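Long-range contacts in peptidyl-prolyl cis-trans isomerase ([Pseudomonas syringae] pv. tomato str. DC3000, PDB 5XB0), which probably catalyses the cis-trans isomerisation of peptide bonds preceding proline, this chain containing its FKBP-type domain: residues 54-59 / 71-76; 97-102 / 124-129; 29-34 / 84-89. One frame throughout, in Å; residues are numbered along the deposited sequence.

Contact 1: 54-59 / 71-76; sequences VRYVGR and QPQWFR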
loop_
_atom_site.group_PDB
_atom_site.type_symbol
_atom_site.label_atom_id
_atom_site.label_comp_id
_atom_site.label_asym_id
_atom_site.label_seq_id
_atom_site.Cartn_x
_atom_site.Cartn_y
_atom_site.Cartn_z
ATOM N N VAL A 54 3.435 12.747 -2.031
ATOM C CA VAL A 54 3.492 11.610 -2.932
ATOM C C VAL A 54 2.673 11.798 -4.203
ATOM O O VAL A 54 1.731 12.582 -4.242
ATOM C CB VAL A 54 2.991 10.318 -2.238
ATOM C CG1 VAL A 54 3.957 9.910 -1.116
ATOM C CG2 VAL A 54 1.553 10.504 -1.716
ATOM N N ARG A 55 3.068 11.080 -5.248
ATOM C CA ARG A 55 2.151 10.703 -6.311
ATOM C C ARG A 55 1.839 9.241 -6.093
ATOM O O ARG A 55 2.711 8.481 -5.661
ATOM C CB ARG A 55 2.767 10.896 -7.694
ATOM C CG ARG A 55 3.104 12.302 -8.059
ATOM C CD ARG A 55 3.526 12.359 -9.518
ATOM N NE ARG A 55 3.649 13.736 -9.959
ATOM C CZ ARG A 55 4.768 14.436 -9.870
ATOM N NH1 ARG A 55 5.862 13.876 -9.373
ATOM N NH2 ARG A 55 4.797 15.690 -10.290
ATOM N N TYR A 56 0.617 8.823 -6.402
ATOM C CA TYR A 56 0.271 7.427 -6.183
ATOM C C TYR A 56 -0.851 6.955 -7.092
ATOM O O TYR A 56 -1.672 7.733 -7.564
ATOM C CB TYR A 56 -0.119 7.179 -4.719
ATOM C CG TYR A 56 -1.429 7.814 -4.310
ATOM C CD1 TYR A 56 -1.478 9.146 -3.914
ATOM C CD2 TYR A 56 -2.618 7.089 -4.325
ATOM C CE1 TYR A 56 -2.685 9.752 -3.554
ATOM C CE2 TYR A 56 -3.834 7.689 -3.967
ATOM C CZ TYR A 56 -3.852 9.015 -3.567
ATOM O OH TYR A 56 -5.041 9.619 -3.210
ATOM N N VAL A 57 -0.864 5.650 -7.314
ATOM C CA VAL A 57 -1.995 4.982 -7.937
ATOM C C VAL A 57 -2.323 3.790 -7.056
ATOM O O VAL A 57 -1.450 2.985 -6.758
ATOM C CB VAL A 57 -1.694 4.524 -9.370
ATOM C CG1 VAL A 57 -2.927 3.826 -9.954
ATOM C CG2 VAL A 57 -1.327 5.713 -10.238
ATOM N N GLY A 58 -3.581 3.686 -6.640
ATOM C CA GLY A 58 -4.014 2.568 -5.818
ATOM C C GLY A 58 -4.959 1.677 -6.598
ATOM O O GLY A 58 -5.936 2.158 -7.174
ATOM N N ARG A 59 -4.642 0.386 -6.634
ATOM C CA ARG A 59 -5.419 -0.585 -7.391
ATOM C C ARG A 59 -5.888 -1.767 -6.559
ATOM O O ARG A 59 -5.209 -2.194 -5.616
ATOM C CB ARG A 59 -4.602 -1.114 -8.569
ATOM C CG ARG A 59 -4.128 -0.045 -9.534
ATOM C CD ARG A 59 -3.234 -0.656 -10.591
ATOM N NE ARG A 59 -3.892 -0.677 -11.888
ATOM C CZ ARG A 59 -3.692 0.231 -12.835
ATOM N NH1 ARG A 59 -2.834 1.223 -12.636
ATOM N NH2 ARG A 59 -4.343 0.140 -13.987
ATOM N N GLN A 71 -1.967 15.404 -8.549
ATOM C CA GLN A 71 -0.825 16.290 -8.370
ATOM C C GLN A 71 -0.102 15.722 -7.160
ATOM O O GLN A 71 -0.689 14.918 -6.438
ATOM C CB GLN A 71 -1.264 17.729 -8.123
ATOM C CG GLN A 71 -2.101 17.867 -6.852
ATOM C CD GLN A 71 -2.297 19.300 -6.416
ATOM O OE1 GLN A 71 -1.615 20.207 -6.894
ATOM N NE2 GLN A 71 -3.238 19.514 -5.501
ATOM N N PRO A 72 1.160 16.120 -6.919
ATOM C CA PRO A 72 1.789 15.656 -5.677
ATOM C C PRO A 72 0.969 16.096 -4.470
ATOM O O PRO A 72 0.490 17.234 -4.438
ATOM C CB PRO A 72 3.158 16.336 -5.692
ATOM C CG PRO A 72 3.438 16.568 -7.125
ATOM C CD PRO A 72 2.101 16.893 -7.752
ATOM N N GLN A 73 0.783 15.187 -3.523
ATOM C CA GLN A 73 -0.171 15.388 -2.442
ATOM C C GLN A 73 0.459 15.067 -1.093
ATOM O O GLN A 73 1.103 14.034 -0.957
ATOM C CB GLN A 73 -1.395 14.501 -2.683
ATOM C CG GLN A 73 -2.521 14.712 -1.723
ATOM C CD GLN A 73 -3.812 14.088 -2.207
ATOM O OE1 GLN A 73 -3.853 13.420 -3.251
ATOM N NE2 GLN A 73 -4.883 14.303 -1.449
ATOM N N TRP A 74 0.253 15.946 -0.107
ATOM C CA TRP A 74 0.741 15.737 1.262
ATOM C C TRP A 74 -0.212 14.904 2.113
ATOM O O TRP A 74 -1.431 15.138 2.110
ATOM C CB TRP A 74 0.972 17.079 1.967
ATOM C CG TRP A 74 2.176 17.831 1.496
ATOM C CD1 TRP A 74 2.201 18.879 0.623
ATOM C CD2 TRP A 74 3.536 17.597 1.881
ATOM N NE1 TRP A 74 3.491 19.311 0.440
ATOM C CE2 TRP A 74 4.331 18.545 1.209
ATOM C CE3 TRP A 74 4.159 16.677 2.728
ATOM C CZ2 TRP A 74 5.719 18.589 1.341
ATOM C CZ3 TRP A 74 5.542 16.736 2.874
ATOM C CH2 TRP A 74 6.302 17.682 2.179
ATOM N N PHE A 75 0.357 13.949 2.852
ATOM C CA PHE A 75 -0.385 13.134 3.826
ATOM C C PHE A 75 0.390 13.025 5.135
ATOM O O PHE A 75 1.612 12.926 5.126
ATOM C CB PHE A 75 -0.629 11.721 3.297
ATOM C CG PHE A 75 -1.498 11.659 2.090
ATOM C CD1 PHE A 75 -2.869 11.848 2.196
ATOM C CD2 PHE A 75 -0.956 11.394 0.845
ATOM C CE1 PHE A 75 -3.676 11.775 1.077
ATOM C CE2 PHE A 75 -1.761 11.321 -0.277
ATOM C CZ PHE A 75 -3.124 11.513 -0.159
ATOM N N ARG A 76 -0.321 13.018 6.258
ATOM C CA ARG A 76 0.290 12.666 7.538
ATOM C C ARG A 76 0.395 11.155 7.655
ATOM O O ARG A 76 -0.602 10.447 7.479
ATOM C CB ARG A 76 -0.529 13.221 8.709
ATOM C CG ARG A 76 -0.419 14.709 8.863
ATOM C CD ARG A 76 -1.278 15.220 9.996
ATOM N NE ARG A 76 -0.937 14.593 11.268
ATOM C CZ ARG A 76 -1.020 15.209 12.442
ATOM N NH1 ARG A 76 -1.420 16.474 12.500
ATOM N NH2 ARG A 76 -0.695 14.567 13.555
#

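Contact 2: 97-102 / 124-129; sequences WRLVIP and FEIELI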
loop_
_atom_site.group_PDB
_atom_site.type_symbol
_atom_site.label_atom_id
_atom_site.label_comp_id
_atom_site.label_asym_id
_atom_site.label_seq_id
_atom_site.Cartn_x
_atom_site.Cartn_y
_atom_site.Cartn_z
ATOM N N TRP A 97 8.170 3.113 -5.637
ATOM C CA TRP A 97 7.937 1.788 -5.069
ATOM C C TRP A 97 6.573 1.227 -5.427
ATOM O O TRP A 97 5.595 1.971 -5.518
ATOM C CB TRP A 97 8.038 1.830 -3.540
ATOM C CG TRP A 97 9.432 1.833 -3.004
ATOM C CD1 TRP A 97 10.595 1.933 -3.717
ATOM C CD2 TRP A 97 9.811 1.708 -1.630
ATOM N NE1 TRP A 97 11.679 1.877 -2.867
ATOM C CE2 TRP A 97 11.223 1.725 -1.584
ATOM C CE3 TRP A 97 9.092 1.567 -0.431
ATOM C CZ2 TRP A 97 11.935 1.635 -0.385
ATOM C CZ3 TRP A 97 9.802 1.454 0.757
ATOM C CH2 TRP A 97 11.209 1.491 0.764
ATOM N N ARG A 98 6.517 -0.092 -5.606
ATOM C CA ARG A 98 5.266 -0.828 -5.637
ATOM C C ARG A 98 5.076 -1.456 -4.267
ATOM O O ARG A 98 5.995 -2.080 -3.738
ATOM C CB ARG A 98 5.286 -1.893 -6.743
ATOM C CG ARG A 98 4.059 -2.810 -6.772
ATOM C CD ARG A 98 4.113 -3.653 -8.050
ATOM N NE ARG A 98 2.900 -4.414 -8.332
ATOM C CZ ARG A 98 2.666 -5.615 -7.820
ATOM N NH1 ARG A 98 3.552 -6.142 -6.985
ATOM N NH2 ARG A 98 1.551 -6.277 -8.122
ATOM N N LEU A 99 3.918 -1.223 -3.666
ATOM C CA LEU A 99 3.574 -1.826 -2.379
ATOM C C LEU A 99 2.352 -2.700 -2.525
ATOM O O LEU A 99 1.345 -2.260 -3.072
ATOM C CB LEU A 99 3.282 -0.758 -1.320
ATOM C CG LEU A 99 4.385 0.218 -0.940
ATOM C CD1 LEU A 99 3.874 1.156 0.158
ATOM C CD2 LEU A 99 5.631 -0.531 -0.468
ATOM N N VAL A 100 2.417 -3.916 -2.002
ATOM C CA VAL A 100 1.232 -4.753 -1.886
ATOM C C VAL A 100 0.916 -4.854 -0.407
ATOM O O VAL A 100 1.748 -5.300 0.377
ATOM C CB VAL A 100 1.433 -6.160 -2.482
ATOM C CG1 VAL A 100 0.129 -6.945 -2.432
ATOM C CG2 VAL A 100 1.916 -6.060 -3.922
ATOM N N ILE A 101 -0.280 -4.419 -0.035
ATOM C CA ILE A 101 -0.636 -4.255 1.371
ATOM C C ILE A 101 -1.771 -5.207 1.721
ATOM O O ILE A 101 -2.842 -5.152 1.101
ATOM C CB ILE A 101 -1.039 -2.781 1.651
ATOM C CG1 ILE A 101 0.123 -1.860 1.240
ATOM C CG2 ILE A 101 -1.423 -2.574 3.107
ATOM C CD1 ILE A 101 -0.161 -0.386 1.395
ATOM N N PRO A 102 -1.547 -6.093 2.709
ATOM C CA PRO A 102 -2.624 -7.006 3.125
ATOM C C PRO A 102 -3.798 -6.245 3.690
ATOM O O PRO A 102 -3.627 -5.127 4.192
ATOM C CB PRO A 102 -1.964 -7.890 4.200
ATOM C CG PRO A 102 -0.832 -7.077 4.709
ATOM C CD PRO A 102 -0.342 -6.236 3.543
ATOM N N PHE A 124 -0.333 -0.547 -4.517
ATOM C CA PHE A 124 -0.014 0.861 -4.755
ATOM C C PHE A 124 1.241 1.023 -5.578
ATOM O O PHE A 124 2.199 0.279 -5.409
ATOM C CB PHE A 124 0.191 1.602 -3.437
ATOM C CG PHE A 124 -1.062 1.836 -2.670
ATOM C CD1 PHE A 124 -1.800 2.988 -2.874
ATOM C CD2 PHE A 124 -1.489 0.925 -1.718
ATOM C CE1 PHE A 124 -2.966 3.217 -2.147
ATOM C CE2 PHE A 124 -2.659 1.148 -0.996
ATOM C CZ PHE A 124 -3.389 2.300 -1.212
ATOM N N GLU A 125 1.245 2.009 -6.465
ATOM C CA GLU A 125 2.505 2.504 -6.985
ATOM C C GLU A 125 2.687 3.911 -6.432
ATOM O O GLU A 125 1.793 4.732 -6.563
ATOM C CB GLU A 125 2.515 2.479 -8.512
ATOM C CG GLU A 125 2.522 1.051 -9.047
ATOM C CD GLU A 125 3.073 0.935 -10.453
ATOM O OE1 GLU A 125 3.757 1.877 -10.912
ATOM O OE2 GLU A 125 2.828 -0.109 -11.094
ATOM N N ILE A 126 3.825 4.165 -5.786
ATOM C CA ILE A 126 4.050 5.410 -5.059
ATOM C C ILE A 126 5.379 6.036 -5.441
ATOM O O ILE A 126 6.399 5.359 -5.465
ATOM C CB ILE A 126 4.034 5.175 -3.534
ATOM C CG1 ILE A 126 2.696 4.578 -3.101
ATOM C CG2 ILE A 126 4.327 6.469 -2.779
ATOM C CD1 ILE A 126 2.648 4.203 -1.652
ATOM N N GLU A 127 5.355 7.323 -5.761
ATOM C CA GLU A 127 6.576 8.106 -5.928
ATOM C C GLU A 127 6.694 9.066 -4.756
ATOM O O GLU A 127 5.777 9.847 -4.497
ATOM C CB GLU A 127 6.574 8.882 -7.245
ATOM C CG GLU A 127 7.884 9.656 -7.446
ATOM C CD GLU A 127 7.946 10.421 -8.748
ATOM O OE1 GLU A 127 9.079 10.746 -9.170
ATOM O OE2 GLU A 127 6.874 10.703 -9.336
ATOM N N LEU A 128 7.807 9.000 -4.030
ATOM C CA LEU A 128 7.971 9.885 -2.884
ATOM C C LEU A 128 8.693 11.166 -3.329
ATOM O O LEU A 128 9.874 11.149 -3.678
ATOM C CB LEU A 128 8.727 9.177 -1.759
ATOM C CG LEU A 128 8.867 9.977 -0.466
ATOM C CD1 LEU A 128 7.510 10.352 0.168
ATOM C CD2 LEU A 128 9.702 9.201 0.523
ATOM N N ILE A 129 7.967 12.275 -3.319
ATOM C CA ILE A 129 8.473 13.537 -3.844
ATOM C C ILE A 129 9.222 14.336 -2.783
ATOM O O ILE A 129 10.234 14.990 -3.069
ATOM C CB ILE A 129 7.316 14.392 -4.404
ATOM C CG1 ILE A 129 6.528 13.600 -5.444
ATOM C CG2 ILE A 129 7.830 15.694 -5.005
ATOM C CD1 ILE A 129 7.371 13.120 -6.582
#

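Contact 3: 29-34 / 84-89; sequences LADGIL and WTSALQ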
loop_
_atom_site.group_PDB
_atom_site.type_symbol
_atom_site.label_atom_id
_atom_site.label_comp_id
_atom_site.label_asym_id
_atom_site.label_seq_id
_atom_site.Cartn_x
_atom_site.Cartn_y
_atom_site.Cartn_z
ATOM N N LEU A 29 8.405 -6.070 4.107
ATOM C CA LEU A 29 8.552 -5.082 5.166
ATOM C C LEU A 29 7.752 -5.513 6.391
ATOM O O LEU A 29 7.236 -6.638 6.448
ATOM C CB LEU A 29 8.098 -3.708 4.665
ATOM C CG LEU A 29 8.661 -3.255 3.305
ATOM C CD1 LEU A 29 8.042 -1.926 2.904
ATOM C CD2 LEU A 29 10.187 -3.125 3.368
ATOM N N ALA A 30 7.674 -4.643 7.395
ATOM C CA ALA A 30 6.902 -4.962 8.591
ATOM C C ALA A 30 5.447 -5.251 8.253
ATOM O O ALA A 30 4.906 -4.718 7.276
ATOM C CB ALA A 30 6.986 -3.823 9.593
ATOM N N ASP A 31 4.832 -6.123 9.054
ATOM C CA ASP A 31 3.386 -6.353 9.003
ATOM C C ASP A 31 2.894 -6.868 7.647
ATOM O O ASP A 31 1.753 -6.626 7.265
ATOM C CB ASP A 31 2.641 -5.070 9.381
ATOM C CG ASP A 31 2.938 -4.629 10.807
ATOM O OD1 ASP A 31 3.087 -5.513 11.685
ATOM O OD2 ASP A 31 3.030 -3.408 11.057
ATOM N N GLY A 32 3.759 -7.580 6.936
ATOM C CA GLY A 32 3.345 -8.270 5.724
ATOM C C GLY A 32 3.260 -7.431 4.454
ATOM O O GLY A 32 2.855 -7.945 3.414
ATOM N N ILE A 33 3.636 -6.160 4.522
ATOM C CA ILE A 33 3.654 -5.320 3.325
ATOM C C ILE A 33 4.789 -5.772 2.413
ATOM O O ILE A 33 5.909 -6.018 2.879
ATOM C CB ILE A 33 3.808 -3.809 3.664
ATOM C CG1 ILE A 33 2.500 -3.236 4.212
ATOM C CG2 ILE A 33 4.153 -3.004 2.406
ATOM C CD1 ILE A 33 2.154 -3.648 5.611
ATOM N N LEU A 34 4.498 -5.893 1.119
ATOM C CA LEU A 34 5.476 -6.356 0.139
ATOM C C LEU A 34 5.891 -5.228 -0.785
ATOM O O LEU A 34 5.048 -4.596 -1.413
ATOM C CB LEU A 34 4.905 -7.502 -0.688
ATOM C CG LEU A 34 4.284 -8.646 0.111
ATOM C CD1 LEU A 34 3.518 -9.605 -0.805
ATOM C CD2 LEU A 34 5.360 -9.403 0.886
ATOM N N TRP A 84 0.698 2.110 4.904
ATOM C CA TRP A 84 1.525 3.252 4.485
ATOM C C TRP A 84 2.402 3.738 5.639
ATOM O O TRP A 84 3.583 4.045 5.460
ATOM C CB TRP A 84 0.660 4.418 3.991
ATOM C CG TRP A 84 0.206 4.340 2.557
ATOM C CD1 TRP A 84 -0.126 3.219 1.854
ATOM C CD2 TRP A 84 0.031 5.443 1.665
ATOM N NE1 TRP A 84 -0.497 3.557 0.572
ATOM C CE2 TRP A 84 -0.413 4.919 0.435
ATOM C CE3 TRP A 84 0.203 6.828 1.791
ATOM C CZ2 TRP A 84 -0.679 5.729 -0.669
ATOM C CZ3 TRP A 84 -0.062 7.638 0.689
ATOM C CH2 TRP A 84 -0.502 7.083 -0.520
ATOM N N THR A 85 1.806 3.836 6.824
ATOM C CA THR A 85 2.531 4.319 7.990
ATOM C C THR A 85 3.840 3.572 8.210
ATOM O O THR A 85 4.887 4.172 8.417
ATOM C CB THR A 85 1.681 4.199 9.252
ATOM O OG1 THR A 85 0.440 4.887 9.053
ATOM C CG2 THR A 85 2.418 4.820 10.438
ATOM N N SER A 86 3.774 2.249 8.185
ATOM C CA SER A 86 4.966 1.463 8.432
ATOM C C SER A 86 5.869 1.419 7.210
ATOM O O SER A 86 7.073 1.597 7.326
ATOM C CB SER A 86 4.600 0.042 8.864
ATOM O OG SER A 86 3.751 -0.568 7.917
ATOM N N ALA A 87 5.298 1.159 6.040
ATOM C CA ALA A 87 6.145 0.913 4.880
ATOM C C ALA A 87 6.911 2.166 4.472
ATOM O O ALA A 87 8.097 2.097 4.143
ATOM C CB ALA A 87 5.314 0.399 3.711
ATOM N N LEU A 88 6.244 3.315 4.508
ATOM C CA LEU A 88 6.863 4.506 3.928
ATOM C C LEU A 88 8.006 5.056 4.791
ATOM O O LEU A 88 8.843 5.826 4.310
ATOM C CB LEU A 88 5.808 5.578 3.668
ATOM C CG LEU A 88 4.791 5.210 2.584
ATOM C CD1 LEU A 88 3.862 6.389 2.263
ATOM C CD2 LEU A 88 5.497 4.718 1.318
ATOM N N GLN A 89 8.086 4.637 6.053
ATOM C CA GLN A 89 9.240 5.027 6.875
ATOM C C GLN A 89 10.556 4.475 6.328
ATOM O O GLN A 89 11.634 4.947 6.697
ATOM C CB GLN A 89 9.047 4.554 8.314
ATOM C CG GLN A 89 7.996 5.352 9.048
ATOM C CD GLN A 89 7.768 4.826 10.447
ATOM O OE1 GLN A 89 8.647 4.916 11.314
ATOM N NE2 GLN A 89 6.597 4.243 10.669
HETATM O O HOH W 1 5.597 -2.073 6.346
#

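Contact 1: 54-59 / 71-76
The rim of the Phe75 ring receives two side chains of strand 54-59, both near its plane: Val54 CG2 lies 3.7 Å from Phe75 CD2, and Tyr56 CE1 stands equally close to Phe75 CE2. At the edge of the Tyr56 ring sits Gln73 OE1, 3.9 Å from Tyr56 CE1, while Pro72 CG covers one face of the Arg55 guanidinium, toward its rim. The setting is the antiparallel sheet of an FKBP fold, where the short strand 73-76 leaves strand 54-59 almost perpendicularly, their axes at 91°. The strands share a single bridge, Val54 with Gln73, before they diverge, and from there on the aromatic side chains carry the contact. Tyr56 CG lies between its backbone N and carbonyl carbon (chi1 69°). The Tyr56 and Phe75 side chains cross at about a right angle, their ring planes 67° apart and the centroids separated by 5.8 Å. The phenol oxygen is hydrogen-bonded to Asp67 OD2, which steadies the tyrosine, and Trp84 packs edge-to-face with the same ring. A tartaric acid molecule, probably from the crystallisation liquor, lies close to Tyr56; as in other FKBP isomerases, this aromatic group probably borders the prolyl pocket. On the other side of strand 54-59, Arg55 and Pro72 run side by side in the same direction, Arg55 NH2 reaching within 3.6 Å of Pro72 CG. The carbonyl oxygen of Val54 is approached twice: Gln73 N donates a hydrogen bond of 2.9 Å to Val54 O, and Pro72 CA adds a CA-H...O contact to Val54 O at 3.4 Å.

Contact 2: 97-102 / 124-129
Leu99 and Phe124 form one of two hydrogen-bonded pairs between strands 97-101 and 124-129, Trp97 and Ile126 the other, with the non-hydrogen-bonded pair Arg98 and Glu125 between them. The ladder of four bonds is short and straight: Phe124 N reaches Leu99 O over 2.8 Å with an N-H...O angle of 172°, and Ile126 N meets Trp97 O at the same distance. The buried face, bearing Leu99, Phe124 and Ile126, is closely packed. Leu99 CD1 touches Ile126 CD1 at 3.8 Å, methyl against methyl, and Ile101 CD1 comes to 3.6 Å from Phe124 CD2. The extended Ile101 chain, with CD1 anti to CA (chi2 177°), brings that methyl to the ring. Trp97 shares this face, but its indole leads away from strand 124-129, and its NE1 is hydrogen-bonded to Glu37. The opposite face is looser. There Arg98 and Glu125 share the surface without their charged atoms meeting, Arg98 NE staying 5.1 Å from Glu125 OE2. Arg98 is instead extended from CG to NE and forms a salt bridge with Glu20 of helix 6-21, while Glu125 is exposed to solvent. What closes the gap between the strands here is backbone, Arg98 CA lying 3.3 Å from Phe124 O. A sheet with one apolar face turned to a short helix is the hallmark of the FKBP fold; Phe124, packed edge-to-face with Trp84, probably helps line the prolyl pocket, as in other members of the family.

Contact 3: 29-34 / 84-89
The short helix 82-87, the element that the FKBP sheet curves around, meets the hairpin turn between strands 27-28 and 34-37 through Ala87, whose methyl is shared by two side chains. Leu29 CD1 approaches Ala87 CB at 3.7 Å, and Ile33 CG2 touches the same Ala87 CB at 3.8 Å. That CG2 of Ile33 is anti to its own backbone N, while the other branch ends in Ile33 CD1, 4.2 Å from Ser86 OG. Within the turn, the bond from Leu29 N to Ile33 O, 2.8 Å long, closes the loop, and Asp31 and Gly32 pass round its tip with positive phi angles. No direct hydrogen bond joins turn and helix. A water fills that role, donating to Ala30 O at 2.9 Å and hydrogen-bonded to Ser86 OG at the same distance. The serine hydroxyl also makes a weak hydrogen bond to Ser82 O, one turn earlier, and is thereby held between helix and water. The contact is thus apolar where Ala87 is buried and water-mediated toward the exposed Ala30 and Asp31. Farther along, Gln89 NE2 folds back to Thr85 O at 2.8 Å, from above the carbonyl plane but with that oxygen in the plane of its own amide. Strand 96-101 packs against both the turn and the helix: Leu99 touches both Ile33 and Ala87, Ile101 touches Ile33 and Trp84, and Leu88 with Trp84 reaches across to Ile126 on strand 122-132.

The three contacts illustrate how an FKBP domain assembles one sheet around a short helix. Contacts 1 and 2, with centres about 9 Å apart, share that sheet, since strands 51-59 and 122-132 are neighbours in it; Val57 O and Glu125 N probably form one of the bonds joining them. Contact 3 lies about 10 Å from contact 2 and 16 Å from contact 1, centre to centre. Along the chain, contact 1 falls between the two segments of contact 3, and contact 2 opens only after both have closed. Trp84 of helix 82-87, which also carries contact 3, packs against Tyr56, Phe75, Ile101 and Phe124, joining side chains of contacts 1 and 2 at the probable prolyl pocket.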